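Local atomic coordinates of SusD homolog (Bacteroides thetaiotaomicron, PDB entry 3SGH), a protein that probably binds glycans at the bacterial surface, as an alpha-alpha superhelical outer-membrane lipoprotein of the SusD family. Residues 209-214 and 332-337; 109-114 and 189-194; 262-267 and 361-366; 321-326 and 344-349. All coordinates share one frame; numbering follows the deposited sequence.

The four contacts join parts of one alpha-alpha superhelix. Contacts 2 and 4 pair helix with helix in its buried interior, one nearly parallel and wide apart, the other antiparallel and close, tied by a salt bridge between Arg-194 and Glu-321. Contact 1 lies farther out: loop 332-337 joins the two helices of contact 4, and its helix is held to contact 2 by a salt bridge, Glu-213 to Lys-192. Contact 3, its centre about 24 Å from the chain's centre, is polar: a charged turn takes up a tyrosine that packs on Val-348 of contact 4. Contact 4 is mainly apolar around a glycine, with a basic edge; contacts 1 and 2 mix one hydrogen bond with methyl packing.

Contact 1: residues 209-214 and 332-337; sequences TKAQEA and KGWNMG
Gln-212 places CG anti to its carbonyl carbon, chi1 -70°, and runs on extended, which carries its amide from helix 204-217 to the backbone of Asn-335 in the facing loop. Asn-335 N donates to Gln-212 OE1 at 2.9 Å in a nearly straight bond (173° at the hydrogen), arriving above the carbonyl plane and not on a lone pair. The same oxygen is bonded to NE2 of Gln-208, one turn earlier, so two partners steady the amide. Trp-334 also has CG anti to its carbonyl carbon and brings the six-membered part of its indole to the methyl of Ala-211, CZ3 of Trp-334 lying a tight 3.3 Å from CB of Ala-211. Met-336, a selenomethionine, bends at its second and third torsions and returns its methyl to the helix: CE of Met-336 is 3.7 Å from CG of Gln-212, the two chains crossing at about a right angle. An alanine in place of Gln-212 would probably leave the N-H of Asn-335 without its acceptor and open a gap beside the methyl of Met-336. The loop starts with a Schellman motif, where Gly-333 leaves helix 319-331 at positive phi. Beyond it, Trp-334 touches Ala-207 and Ile-197, and Ala-211 touches Leu-193 and Ala-196, so that the link from helix 319-331 to helix 340-354 is laid across helices 204-217 and 181-198.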
loop_
_atom_site.group_PDB
_atom_site.type_symbol
_atom_site.label_atom_id
_atom_site.label_comp_id
_atom_site.label_asym_id
_atom_site.label_seq_id
_atom_site.Cartn_x
_atom_site.Cartn_y
_atom_site.Cartn_z
ATOM N N THR A 209 -12.361 -2.102 -18.596
ATOM C CA THR A 209 -12.270 -0.936 -19.459
ATOM C C THR A 209 -11.223 0.054 -19.006
ATOM O O THR A 209 -10.367 0.493 -19.784
ATOM C CB THR A 209 -13.618 -0.236 -19.572
ATOM O OG1 THR A 209 -14.542 -1.139 -20.160
ATOM C CG2 THR A 209 -13.514 1.000 -20.502
ATOM N N LYS A 210 -11.247 0.412 -17.730
ATOM C CA LYS A 210 -10.218 1.303 -17.215
ATOM C C LYS A 210 -8.781 0.726 -17.297
ATOM O O LYS A 210 -7.818 1.463 -17.645
ATOM C CB LYS A 210 -10.505 1.689 -15.762
ATOM C CG LYS A 210 -11.779 2.495 -15.581
ATOM C CD LYS A 210 -11.670 3.861 -16.208
ATOM C CE LYS A 210 -12.880 4.729 -15.983
ATOM N NZ LYS A 210 -13.810 4.770 -17.138
ATOM N N ALA A 211 -8.644 -0.561 -17.002
ATOM C CA ALA A 211 -7.320 -1.209 -17.012
ATOM C C ALA A 211 -6.746 -1.189 -18.436
ATOM O O ALA A 211 -5.553 -0.886 -18.655
ATOM C CB ALA A 211 -7.387 -2.617 -16.476
ATOM N N GLN A 212 -7.576 -1.531 -19.401
ATOM C CA GLN A 212 -7.164 -1.536 -20.815
ATOM C C GLN A 212 -6.789 -0.130 -21.308
ATOM O O GLN A 212 -5.775 0.035 -22.003
ATOM C CB GLN A 212 -8.185 -2.250 -21.704
ATOM C CG GLN A 212 -8.163 -3.737 -21.418
ATOM C CD GLN A 212 -9.133 -4.605 -22.158
ATOM O OE1 GLN A 212 -9.134 -5.817 -21.944
ATOM N NE2 GLN A 212 -9.921 -4.033 -23.057
ATOM N N GLU A 213 -7.563 0.873 -20.935
ATOM C CA GLU A 213 -7.170 2.261 -21.191
ATOM C C GLU A 213 -5.822 2.594 -20.610
ATOM O O GLU A 213 -5.001 3.255 -21.265
ATOM C CB GLU A 213 -8.201 3.236 -20.657
ATOM C CG GLU A 213 -9.513 3.260 -21.443
ATOM C CD GLU A 213 -10.625 4.020 -20.721
ATOM O OE1 GLU A 213 -10.397 4.617 -19.627
ATOM O OE2 GLU A 213 -11.758 4.011 -21.244
ATOM N N ALA A 214 -5.616 2.210 -19.343
ATOM C CA ALA A 214 -4.356 2.438 -18.653
ATOM C C ALA A 214 -3.191 1.819 -19.398
ATOM O O ALA A 214 -2.162 2.479 -19.586
ATOM C CB ALA A 214 -4.397 1.925 -17.233
ATOM N N LYS A 332 -7.171 -12.722 -15.740
ATOM C CA LYS A 332 -8.608 -12.437 -15.765
ATOM C C LYS A 332 -9.192 -12.548 -17.185
ATOM O O LYS A 332 -10.398 -12.385 -17.394
ATOM C CB LYS A 332 -8.876 -11.043 -15.216
ATOM C CG LYS A 332 -8.688 -10.882 -13.731
ATOM C CD LYS A 332 -8.934 -9.412 -13.371
ATOM C CE LYS A 332 -8.777 -9.128 -11.904
ATOM N NZ LYS A 332 -9.765 -9.865 -11.087
ATOM N N GLY A 333 -8.343 -12.746 -18.182
ATOM C CA GLY A 333 -8.776 -12.705 -19.570
ATOM C C GLY A 333 -8.793 -11.332 -20.209
ATOM O O GLY A 333 -9.311 -11.189 -21.323
ATOM N N TRP A 334 -8.214 -10.322 -19.549
ATOM C CA TRP A 334 -8.160 -8.967 -20.107
ATOM C C TRP A 334 -7.053 -8.894 -21.165
ATOM O O TRP A 334 -6.155 -9.741 -21.199
ATOM C CB TRP A 334 -7.918 -7.933 -19.014
ATOM C CG TRP A 334 -8.986 -7.850 -17.953
ATOM C CD1 TRP A 334 -10.190 -8.506 -17.889
ATOM C CD2 TRP A 334 -8.919 -7.016 -16.790
ATOM N NE1 TRP A 334 -10.866 -8.122 -16.748
ATOM C CE2 TRP A 334 -10.108 -7.208 -16.065
ATOM C CE3 TRP A 334 -7.959 -6.123 -16.301
ATOM C CZ2 TRP A 334 -10.374 -6.519 -14.879
ATOM C CZ3 TRP A 334 -8.211 -5.463 -15.108
ATOM C CH2 TRP A 334 -9.417 -5.676 -14.411
ATOM N N ASN A 335 -7.113 -7.877 -22.021
ATOM C CA ASN A 335 -6.111 -7.719 -23.042
ATOM C C ASN A 335 -5.068 -6.723 -22.541
ATOM O O ASN A 335 -5.328 -5.534 -22.548
ATOM C CB ASN A 335 -6.781 -7.234 -24.342
ATOM C CG ASN A 335 -7.881 -8.204 -24.839
ATOM O OD1 ASN A 335 -8.969 -7.782 -25.205
ATOM N ND2 ASN A 335 -7.601 -9.456 -24.829
HETATM N N MSE A 336 -3.921 -7.231 -22.098
HETATM C CA MSE A 336 -2.928 -6.442 -21.358
HETATM C C MSE A 336 -1.628 -6.232 -22.152
HETATM O O MSE A 336 -0.681 -5.629 -21.680
HETATM C CB MSE A 336 -2.637 -7.102 -20.000
HETATM C CG MSE A 336 -3.868 -7.200 -19.056
HETATM SE SE MSE A 336 -4.105 -5.619 -18.082
HETATM C CE MSE A 336 -5.370 -4.719 -19.236
ATOM N N GLY A 337 -1.603 -6.675 -23.394
ATOM C CA GLY A 337 -0.385 -6.512 -24.201
ATOM C C GLY A 337 0.648 -7.615 -24.027
ATOM O O GLY A 337 1.804 -7.464 -24.445
#

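Contact 2: residues 109-114 and 189-194; sequences RVYGMQ and NTLKLR
Tyr-111 and Arg-194 form the close part of the contact. NH1 of Arg-194 donates to OH of Tyr-111 at 3.1 Å, with the hydroxyl oxygen nearly in the guanidinium plane and that plane turned 62° from the ring. Arg-194 NE is held in a salt bridge by Glu-321. The tyrosine ring is backed by Gln-114, whose CG sits between the backbone N and the carbonyl carbon (chi1 63°); this, with a bend at the second torsion, folds its amide over one ring face, NE2 of Gln-114 standing 4.0 Å above the ring plane of Tyr-111. The same NE2 of Gln-114 donates to the backbone O of Tyr-111 at 2.9 Å. Segments 109-114 and 189-194, on helices 100-120 and 181-198 of the alpha-alpha superhelix, run the same way at 25° with axes 11.6 Å apart at closest, bridged by side chains from both helices. The looser part is apolar. CD1 of Leu-191 reaches CD2 of Tyr-111 at 3.9 Å, and its other methyl, CD2 of Leu-191, lies 4.1 Å from CG1 of Val-110. Even this side is shut off from solvent, with Tyr-125 against Val-110 and Met-317 of strand 314-317 against Tyr-111 and Arg-194.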
loop_
_atom_site.group_PDB
_atom_site.type_symbol
_atom_site.label_atom_id
_atom_site.label_comp_id
_atom_site.label_asym_id
_atom_site.label_seq_id
_atom_site.Cartn_x
_atom_site.Cartn_y
_atom_site.Cartn_z
ATOM N N ARG A 109 -4.300 14.437 -5.136
ATOM C CA ARG A 109 -5.564 14.227 -4.421
ATOM C C ARG A 109 -6.096 12.834 -4.627
ATOM O O ARG A 109 -6.422 12.171 -3.680
ATOM C CB ARG A 109 -6.601 15.221 -4.905
ATOM C CG ARG A 109 -7.927 15.207 -4.157
ATOM C CD ARG A 109 -8.843 16.176 -4.767
ATOM N NE ARG A 109 -10.149 16.186 -4.112
ATOM C CZ ARG A 109 -11.291 16.516 -4.690
ATOM N NH1 ARG A 109 -11.364 16.765 -6.006
ATOM N NH2 ARG A 109 -12.383 16.518 -3.942
ATOM N N VAL A 110 -6.161 12.381 -5.887
ATOM C CA VAL A 110 -6.602 11.027 -6.148
ATOM C C VAL A 110 -5.687 10.037 -5.396
ATOM O O VAL A 110 -6.195 9.094 -4.812
ATOM C CB VAL A 110 -6.682 10.683 -7.651
ATOM C CG1 VAL A 110 -6.822 9.117 -7.849
ATOM C CG2 VAL A 110 -7.830 11.479 -8.392
ATOM N N TYR A 111 -4.366 10.218 -5.403
ATOM C CA TYR A 111 -3.433 9.254 -4.747
ATOM C C TYR A 111 -3.779 9.116 -3.256
ATOM O O TYR A 111 -3.899 8.002 -2.696
ATOM C CB TYR A 111 -1.937 9.637 -4.897
ATOM C CG TYR A 111 -1.079 8.440 -4.557
ATOM C CD1 TYR A 111 -0.653 8.180 -3.231
ATOM C CD2 TYR A 111 -0.757 7.519 -5.541
ATOM C CE1 TYR A 111 0.091 7.024 -2.948
ATOM C CE2 TYR A 111 -0.017 6.392 -5.262
ATOM C CZ TYR A 111 0.406 6.155 -3.972
ATOM O OH TYR A 111 1.107 4.992 -3.720
ATOM N N GLY A 112 -4.006 10.250 -2.632
ATOM C CA GLY A 112 -4.254 10.295 -1.220
ATOM C C GLY A 112 -5.607 9.727 -0.877
ATOM O O GLY A 112 -5.764 9.020 0.118
HETATM N N MSE A 113 -6.600 10.082 -1.685
HETATM C CA MSE A 113 -7.957 9.694 -1.391
HETATM C C MSE A 113 -8.256 8.246 -1.789
HETATM O O MSE A 113 -9.144 7.620 -1.195
HETATM C CB MSE A 113 -8.944 10.659 -2.023
HETATM C CG MSE A 113 -8.825 12.077 -1.368
HETATM SE SE MSE A 113 -9.205 12.053 0.543
HETATM C CE MSE A 113 -7.563 12.777 1.209
ATOM N N GLN A 114 -7.548 7.693 -2.769
ATOM C CA GLN A 114 -7.732 6.267 -3.071
ATOM C C GLN A 114 -7.213 5.420 -1.914
ATOM O O GLN A 114 -7.798 4.407 -1.589
ATOM C CB GLN A 114 -7.112 5.859 -4.407
ATOM C CG GLN A 114 -5.615 5.980 -4.585
ATOM C CD GLN A 114 -4.798 4.865 -3.926
ATOM O OE1 GLN A 114 -5.226 3.728 -3.898
ATOM N NE2 GLN A 114 -3.618 5.216 -3.392
ATOM N N ASN A 189 -1.006 6.380 -15.229
ATOM C CA ASN A 189 -1.620 5.181 -15.829
ATOM C C ASN A 189 -1.433 3.942 -14.987
ATOM O O ASN A 189 -2.326 3.094 -14.929
ATOM C CB ASN A 189 -1.118 4.977 -17.261
ATOM C CG ASN A 189 -1.840 5.901 -18.241
ATOM O OD1 ASN A 189 -3.055 5.835 -18.370
ATOM N ND2 ASN A 189 -1.092 6.769 -18.916
ATOM N N THR A 190 -0.314 3.846 -14.276
ATOM C CA THR A 190 -0.069 2.682 -13.439
ATOM C C THR A 190 -1.003 2.755 -12.217
ATOM O O THR A 190 -1.543 1.744 -11.763
ATOM C CB THR A 190 1.403 2.582 -12.989
ATOM O OG1 THR A 190 2.275 2.572 -14.130
ATOM C CG2 THR A 190 1.655 1.322 -12.177
ATOM N N LEU A 191 -1.210 3.953 -11.711
ATOM C CA LEU A 191 -2.193 4.162 -10.624
ATOM C C LEU A 191 -3.587 3.828 -11.080
ATOM O O LEU A 191 -4.357 3.139 -10.362
ATOM C CB LEU A 191 -2.203 5.621 -10.184
ATOM C CG LEU A 191 -3.175 6.013 -9.063
ATOM C CD1 LEU A 191 -2.960 5.202 -7.766
ATOM C CD2 LEU A 191 -3.104 7.537 -8.793
ATOM N N LYS A 192 -3.902 4.263 -12.287
ATOM C CA LYS A 192 -5.190 3.937 -12.902
ATOM C C LYS A 192 -5.345 2.418 -12.960
ATOM O O LYS A 192 -6.375 1.882 -12.597
ATOM C CB LYS A 192 -5.327 4.554 -14.279
ATOM C CG LYS A 192 -6.672 4.285 -14.966
ATOM C CD LYS A 192 -6.751 5.151 -16.251
ATOM C CE LYS A 192 -8.012 4.887 -17.036
ATOM N NZ LYS A 192 -8.187 5.793 -18.210
ATOM N N LEU A 193 -4.293 1.715 -13.361
ATOM C CA LEU A 193 -4.344 0.242 -13.413
ATOM C C LEU A 193 -4.454 -0.406 -12.019
ATOM O O LEU A 193 -5.249 -1.359 -11.841
ATOM C CB LEU A 193 -3.143 -0.305 -14.172
ATOM C CG LEU A 193 -3.057 -1.801 -14.365
ATOM C CD1 LEU A 193 -4.309 -2.297 -15.096
ATOM C CD2 LEU A 193 -1.785 -2.144 -15.167
ATOM N N ARG A 194 -3.719 0.122 -11.043
ATOM C CA ARG A 194 -3.846 -0.341 -9.621
ATOM C C ARG A 194 -5.284 -0.233 -9.132
ATOM O O ARG A 194 -5.872 -1.196 -8.573
ATOM C CB ARG A 194 -2.967 0.469 -8.694
ATOM C CG ARG A 194 -3.125 0.066 -7.227
ATOM C CD ARG A 194 -2.476 1.100 -6.295
ATOM N NE ARG A 194 -1.024 1.057 -6.330
ATOM C CZ ARG A 194 -0.238 1.879 -5.607
ATOM N NH1 ARG A 194 -0.773 2.824 -4.827
ATOM N NH2 ARG A 194 1.061 1.797 -5.692
#

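Contact 3: residues 262-267 and 361-366; sequences YNDPRR and DDYLAD
Tyr-363, near the end of the short helix 360-364, inserts its ring beside a type I turn, Asp-264 to Arg-267, that starts helix 267-270. Its CB carries CG anti to the backbone N (chi1 -171°), sending the ring across to the turn. CD1 of Tyr-363 meets the proline ring at CD of Pro-265, 3.7 Å away, while on the other flank CD2 packs on Val-348. Farther out, CE1 of Tyr-363 lies 3.7 Å from the carboxylate carbon CG of Asp-264, and CE2 is 3.6 Å from NH2 of Arg-266, whose guanidinium stands nearly perpendicular to the ring. At the tip, OH of Tyr-363 makes a weak hydrogen bond to OD2 of Asp-264 at 2.7 Å and is also bonded to NE2 of Gln-413. Arg-266, its NH1 bonded to Ser-351, grips the aspartate side-on in a salt bridge, NE to OD1 of Asp-264 at 2.9 Å and NH2 to OD2, both on syn lone pairs, while its backbone N takes the anti lone pair of OD1 as a helix-capping bond. Beside the ring a water donates to O of Tyr-262 and to OD2 of Asp-366, 2.6 Å from each; that OD2 is also bonded to OG of Ser-369.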
loop_
_atom_site.group_PDB
_atom_site.type_symbol
_atom_site.label_atom_id
_atom_site.label_comp_id
_atom_site.label_asym_id
_atom_site.label_seq_id
_atom_site.Cartn_x
_atom_site.Cartn_y
_atom_site.Cartn_z
ATOM N N TYR A 262 11.940 -19.323 0.510
ATOM C CA TYR A 262 12.401 -19.183 -0.882
ATOM C C TYR A 262 13.898 -18.928 -1.068
ATOM O O TYR A 262 14.352 -18.766 -2.218
ATOM C CB TYR A 262 11.675 -18.007 -1.537
ATOM C CG TYR A 262 10.186 -18.170 -1.803
ATOM C CD1 TYR A 262 9.619 -19.430 -2.033
ATOM C CD2 TYR A 262 9.348 -17.056 -1.900
ATOM C CE1 TYR A 262 8.271 -19.555 -2.308
ATOM C CE2 TYR A 262 8.018 -17.170 -2.197
ATOM C CZ TYR A 262 7.480 -18.414 -2.415
ATOM O OH TYR A 262 6.152 -18.489 -2.723
ATOM N N ASN A 263 14.664 -18.931 0.027
ATOM C CA ASN A 263 16.084 -18.516 0.028
ATOM C C ASN A 263 16.261 -17.271 -0.814
ATOM O O ASN A 263 17.175 -17.167 -1.608
ATOM C CB ASN A 263 16.983 -19.665 -0.465
ATOM C CG ASN A 263 16.908 -20.864 0.450
ATOM O OD1 ASN A 263 16.959 -20.704 1.662
ATOM N ND2 ASN A 263 16.778 -22.052 -0.122
ATOM N N ASP A 264 15.362 -16.307 -0.597
ATOM C CA ASP A 264 15.186 -15.178 -1.517
ATOM C C ASP A 264 16.382 -14.248 -1.459
ATOM O O ASP A 264 16.695 -13.703 -0.392
ATOM C CB ASP A 264 13.886 -14.423 -1.172
ATOM C CG ASP A 264 13.390 -13.534 -2.291
ATOM O OD1 ASP A 264 14.171 -12.684 -2.823
ATOM O OD2 ASP A 264 12.190 -13.645 -2.649
ATOM N N PRO A 265 17.026 -14.030 -2.602
ATOM C CA PRO A 265 18.219 -13.192 -2.584
ATOM C C PRO A 265 17.967 -11.728 -2.319
ATOM O O PRO A 265 18.915 -10.976 -2.113
ATOM C CB PRO A 265 18.826 -13.368 -3.979
ATOM C CG PRO A 265 17.928 -14.185 -4.755
ATOM C CD PRO A 265 16.784 -14.657 -3.916
ATOM N N ARG A 266 16.704 -11.312 -2.334
ATOM C CA ARG A 266 16.398 -9.943 -1.926
ATOM C C ARG A 266 16.477 -9.714 -0.428
ATOM O O ARG A 266 16.425 -8.564 -0.010
ATOM C CB ARG A 266 15.022 -9.548 -2.453
ATOM C CG ARG A 266 15.047 -9.367 -3.969
ATOM C CD ARG A 266 13.595 -9.260 -4.503
ATOM N NE ARG A 266 12.962 -10.560 -4.403
ATOM C CZ ARG A 266 11.849 -10.897 -5.050
ATOM N NH1 ARG A 266 11.186 -10.001 -5.807
ATOM N NH2 ARG A 266 11.398 -12.129 -4.933
ATOM N N ARG A 267 16.569 -10.772 0.390
ATOM C CA ARG A 267 16.616 -10.599 1.837
ATOM C C ARG A 267 17.618 -9.532 2.329
ATOM O O ARG A 267 17.210 -8.633 3.075
ATOM C CB ARG A 267 16.793 -11.931 2.560
ATOM C CG ARG A 267 15.507 -12.822 2.539
ATOM C CD ARG A 267 15.787 -14.204 3.133
ATOM N NE ARG A 267 16.781 -14.901 2.327
ATOM C CZ ARG A 267 17.351 -16.043 2.656
ATOM N NH1 ARG A 267 17.052 -16.630 3.820
ATOM N NH2 ARG A 267 18.255 -16.588 1.853
ATOM N N ASP A 361 17.301 -15.394 -12.690
ATOM C CA ASP A 361 17.159 -16.545 -13.596
ATOM C C ASP A 361 16.989 -17.810 -12.801
ATOM O O ASP A 361 16.044 -18.568 -12.993
ATOM C CB ASP A 361 18.414 -16.728 -14.479
ATOM C CG ASP A 361 18.361 -15.926 -15.771
ATOM O OD1 ASP A 361 17.437 -15.117 -15.978
ATOM O OD2 ASP A 361 19.294 -16.108 -16.586
ATOM N N ASP A 362 17.907 -18.030 -11.873
ATOM C CA ASP A 362 17.891 -19.252 -11.112
ATOM C C ASP A 362 16.747 -19.231 -10.095
ATOM O O ASP A 362 16.115 -20.251 -9.855
ATOM C CB ASP A 362 19.258 -19.507 -10.449
ATOM C CG ASP A 362 20.356 -19.933 -11.457
ATOM O OD1 ASP A 362 20.116 -20.078 -12.697
ATOM O OD2 ASP A 362 21.496 -20.111 -10.972
ATOM N N TYR A 363 16.430 -18.051 -9.552
ATOM C CA TYR A 363 15.236 -17.907 -8.715
ATOM C C TYR A 363 13.966 -18.324 -9.453
ATOM O O TYR A 363 13.115 -19.036 -8.910
ATOM C CB TYR A 363 15.103 -16.433 -8.263
ATOM C CG TYR A 363 14.046 -16.156 -7.230
ATOM C CD1 TYR A 363 14.270 -16.441 -5.884
ATOM C CD2 TYR A 363 12.824 -15.592 -7.572
ATOM C CE1 TYR A 363 13.288 -16.188 -4.938
ATOM C CE2 TYR A 363 11.872 -15.312 -6.634
ATOM C CZ TYR A 363 12.085 -15.612 -5.331
ATOM O OH TYR A 363 11.081 -15.305 -4.427
ATOM N N LEU A 364 13.814 -17.866 -10.691
ATOM C CA LEU A 364 12.614 -18.116 -11.452
ATOM C C LEU A 364 12.514 -19.569 -11.909
ATOM O O LEU A 364 11.454 -19.981 -12.428
ATOM C CB LEU A 364 12.552 -17.186 -12.678
ATOM C CG LEU A 364 12.092 -15.748 -12.375
ATOM C CD1 LEU A 364 12.294 -14.810 -13.583
ATOM C CD2 LEU A 364 10.635 -15.759 -11.987
ATOM N N ALA A 365 13.619 -20.294 -11.805
ATOM C CA ALA A 365 13.681 -21.720 -12.139
ATOM C C ALA A 365 13.395 -22.601 -10.916
ATOM O O ALA A 365 13.416 -23.850 -11.031
ATOM C CB ALA A 365 15.064 -22.078 -12.707
ATOM N N ASP A 366 13.133 -21.991 -9.766
ATOM C CA ASP A 366 12.922 -22.746 -8.530
ATOM C C ASP A 366 11.510 -23.318 -8.460
ATOM O O ASP A 366 10.546 -22.600 -8.211
ATOM C CB ASP A 366 13.212 -21.874 -7.305
ATOM C CG ASP A 366 13.150 -22.647 -6.004
ATOM O OD1 ASP A 366 12.403 -23.642 -5.898
ATOM O OD2 ASP A 366 13.826 -22.222 -5.031
HETATM O O HOH W 1 15.109 -20.044 -4.412
#

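Contact 4: residues 321-326 and 344-349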
loop_
_atom_site.group_PDB
_atom_site.type_symbol
_atom_site.label_atom_id
_atom_site.label_comp_id
_atom_site.label_asym_id
_atom_site.label_seq_id
_atom_site.Cartn_x
_atom_site.Cartn_y
_atom_site.Cartn_z
ATOM N N GLU A 321 5.369 -3.225 -10.039
ATOM C CA GLU A 321 3.932 -3.301 -9.751
ATOM C C GLU A 321 3.129 -3.280 -11.048
ATOM O O GLU A 321 2.131 -3.999 -11.157
ATOM C CB GLU A 321 3.479 -2.155 -8.842
ATOM C CG GLU A 321 2.052 -2.344 -8.362
ATOM C CD GLU A 321 1.517 -1.238 -7.452
ATOM O OE1 GLU A 321 2.307 -0.381 -7.016
ATOM O OE2 GLU A 321 0.300 -1.292 -7.130
ATOM N N ALA A 322 3.568 -2.470 -12.028
ATOM C CA ALA A 322 2.856 -2.414 -13.324
ATOM C C ALA A 322 2.875 -3.745 -14.055
ATOM O O ALA A 322 1.883 -4.113 -14.750
ATOM C CB ALA A 322 3.410 -1.299 -14.237
ATOM N N ALA A 323 3.974 -4.477 -13.925
ATOM C CA ALA A 323 4.082 -5.791 -14.563
ATOM C C ALA A 323 3.139 -6.768 -13.853
ATOM O O ALA A 323 2.390 -7.504 -14.494
ATOM C CB ALA A 323 5.497 -6.276 -14.525
ATOM N N PHE A 324 3.144 -6.769 -12.516
ATOM C CA PHE A 324 2.295 -7.712 -11.774
ATOM C C PHE A 324 0.812 -7.396 -11.905
ATOM O O PHE A 324 0.005 -8.311 -11.882
ATOM C CB PHE A 324 2.681 -7.829 -10.289
ATOM C CG PHE A 324 3.985 -8.533 -10.052
ATOM C CD1 PHE A 324 4.124 -9.909 -10.291
ATOM C CD2 PHE A 324 5.066 -7.832 -9.574
ATOM C CE1 PHE A 324 5.333 -10.524 -10.077
ATOM C CE2 PHE A 324 6.291 -8.443 -9.326
ATOM C CZ PHE A 324 6.434 -9.790 -9.582
ATOM N N LEU A 325 0.458 -6.115 -12.042
ATOM C CA LEU A 325 -0.938 -5.729 -12.286
ATOM C C LEU A 325 -1.409 -6.301 -13.635
ATOM O O LEU A 325 -2.512 -6.879 -13.747
ATOM C CB LEU A 325 -1.058 -4.202 -12.263
ATOM C CG LEU A 325 -0.963 -3.581 -10.842
ATOM C CD1 LEU A 325 -0.759 -2.108 -10.958
ATOM C CD2 LEU A 325 -2.174 -3.923 -9.976
ATOM N N ARG A 326 -0.554 -6.166 -14.658
ATOM C CA ARG A 326 -0.838 -6.706 -15.991
ATOM C C ARG A 326 -0.877 -8.231 -15.979
ATOM O O ARG A 326 -1.675 -8.833 -16.687
ATOM C CB ARG A 326 0.176 -6.163 -17.037
ATOM C CG ARG A 326 -0.091 -4.695 -17.368
ATOM C CD ARG A 326 0.894 -4.131 -18.363
ATOM N NE ARG A 326 2.213 -3.995 -17.775
ATOM C CZ ARG A 326 3.302 -3.615 -18.437
ATOM N NH1 ARG A 326 3.232 -3.313 -19.732
ATOM N NH2 ARG A 326 4.456 -3.512 -17.811
ATOM N N TYR A 344 4.581 -11.850 -15.229
ATOM C CA TYR A 344 5.111 -12.395 -13.971
ATOM C C TYR A 344 6.637 -12.370 -13.935
ATOM O O TYR A 344 7.248 -11.824 -12.983
ATOM C CB TYR A 344 4.574 -13.801 -13.772
ATOM C CG TYR A 344 5.111 -14.538 -12.583
ATOM C CD1 TYR A 344 4.627 -14.279 -11.305
ATOM C CD2 TYR A 344 6.065 -15.554 -12.739
ATOM C CE1 TYR A 344 5.071 -14.985 -10.224
ATOM C CE2 TYR A 344 6.528 -16.267 -11.637
ATOM C CZ TYR A 344 6.030 -15.979 -10.388
ATOM O OH TYR A 344 6.475 -16.682 -9.283
ATOM N N GLU A 345 7.269 -12.967 -14.951
ATOM C CA GLU A 345 8.709 -13.005 -14.999
ATOM C C GLU A 345 9.304 -11.611 -15.104
ATOM O O GLU A 345 10.340 -11.336 -14.477
ATOM C CB GLU A 345 9.205 -13.909 -16.120
ATOM C CG GLU A 345 8.786 -15.381 -15.872
ATOM C CD GLU A 345 9.582 -16.405 -16.637
ATOM O OE1 GLU A 345 9.942 -16.120 -17.818
ATOM O OE2 GLU A 345 9.805 -17.501 -16.055
ATOM N N LYS A 346 8.634 -10.734 -15.856
ATOM C CA LYS A 346 9.087 -9.342 -15.998
ATOM C C LYS A 346 9.085 -8.667 -14.632
ATOM O O LYS A 346 10.058 -7.985 -14.253
ATOM C CB LYS A 346 8.184 -8.576 -16.999
ATOM C CG LYS A 346 8.627 -7.175 -17.259
ATOM C CD LYS A 346 7.580 -6.394 -18.086
ATOM C CE LYS A 346 7.858 -4.908 -17.997
ATOM N NZ LYS A 346 9.030 -4.501 -18.796
ATOM N N GLY A 347 8.003 -8.852 -13.890
ATOM C CA GLY A 347 7.846 -8.278 -12.556
ATOM C C GLY A 347 8.938 -8.722 -11.593
ATOM O O GLY A 347 9.512 -7.897 -10.852
ATOM N N VAL A 348 9.212 -10.023 -11.584
ATOM C CA VAL A 348 10.235 -10.578 -10.683
ATOM C C VAL A 348 11.593 -9.998 -11.069
ATOM O O VAL A 348 12.345 -9.541 -10.210
ATOM C CB VAL A 348 10.283 -12.105 -10.737
ATOM C CG1 VAL A 348 11.380 -12.630 -9.813
ATOM C CG2 VAL A 348 8.915 -12.676 -10.311
ATOM N N ARG A 349 11.888 -9.944 -12.378
ATOM C CA ARG A 349 13.193 -9.405 -12.812
ATOM C C ARG A 349 13.323 -7.895 -12.514
ATOM O O ARG A 349 14.384 -7.429 -12.099
ATOM C CB ARG A 349 13.436 -9.671 -14.289
ATOM C CG ARG A 349 13.677 -11.142 -14.615
ATOM C CD ARG A 349 13.933 -11.325 -16.110
ATOM N NE ARG A 349 13.863 -12.745 -16.417
ATOM C CZ ARG A 349 14.855 -13.589 -16.210
ATOM N NH1 ARG A 349 16.018 -13.148 -15.748
ATOM N NH2 ARG A 349 14.694 -14.877 -16.492
#
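An antiparallel helix pair, 319-331 with 340-354, closes here around Phe-324 and Gly-347; the axes of segments 321-326 and 344-349 come within 7.8 Å, at 161°. Phe-324 has CG anti to its carbonyl carbon (chi1 -71°) and turns one ring face to the glycine: CA of Gly-347 lies 3.9 Å from the ring centroid of Phe-324 in a CH-pi contact, shifted toward the rim. CZ of Phe-324 presses on the backbone C of Gly-347 at 3.4 Å, and a CB on this glycine would run into CZ. Such close approach suits a helical hairpin of the superhelix, and Ala-323 adds to it, its CB 3.6 Å from N of Gly-347. Val-348 and Tyr-344 also meet the ring, CG2 of Val-348 3.9 Å from CZ of Phe-324 and CD1 of Tyr-344 4.0 Å from CE1 of Phe-324; the hydroxyl of Tyr-344 bonds to O of Ile-395. An alanine at Phe-324 would probably open a gap over Gly-347 and leave Val-348 and Tyr-344 without the ring they pack on. On another flank, NH2 of Arg-326 lies 3.7 Å from CE of Lys-346. The two basic side chains share Glu-221, its carboxylate in a salt bridge with NH1 of Arg-326, its backbone O bonded to NZ of Lys-346.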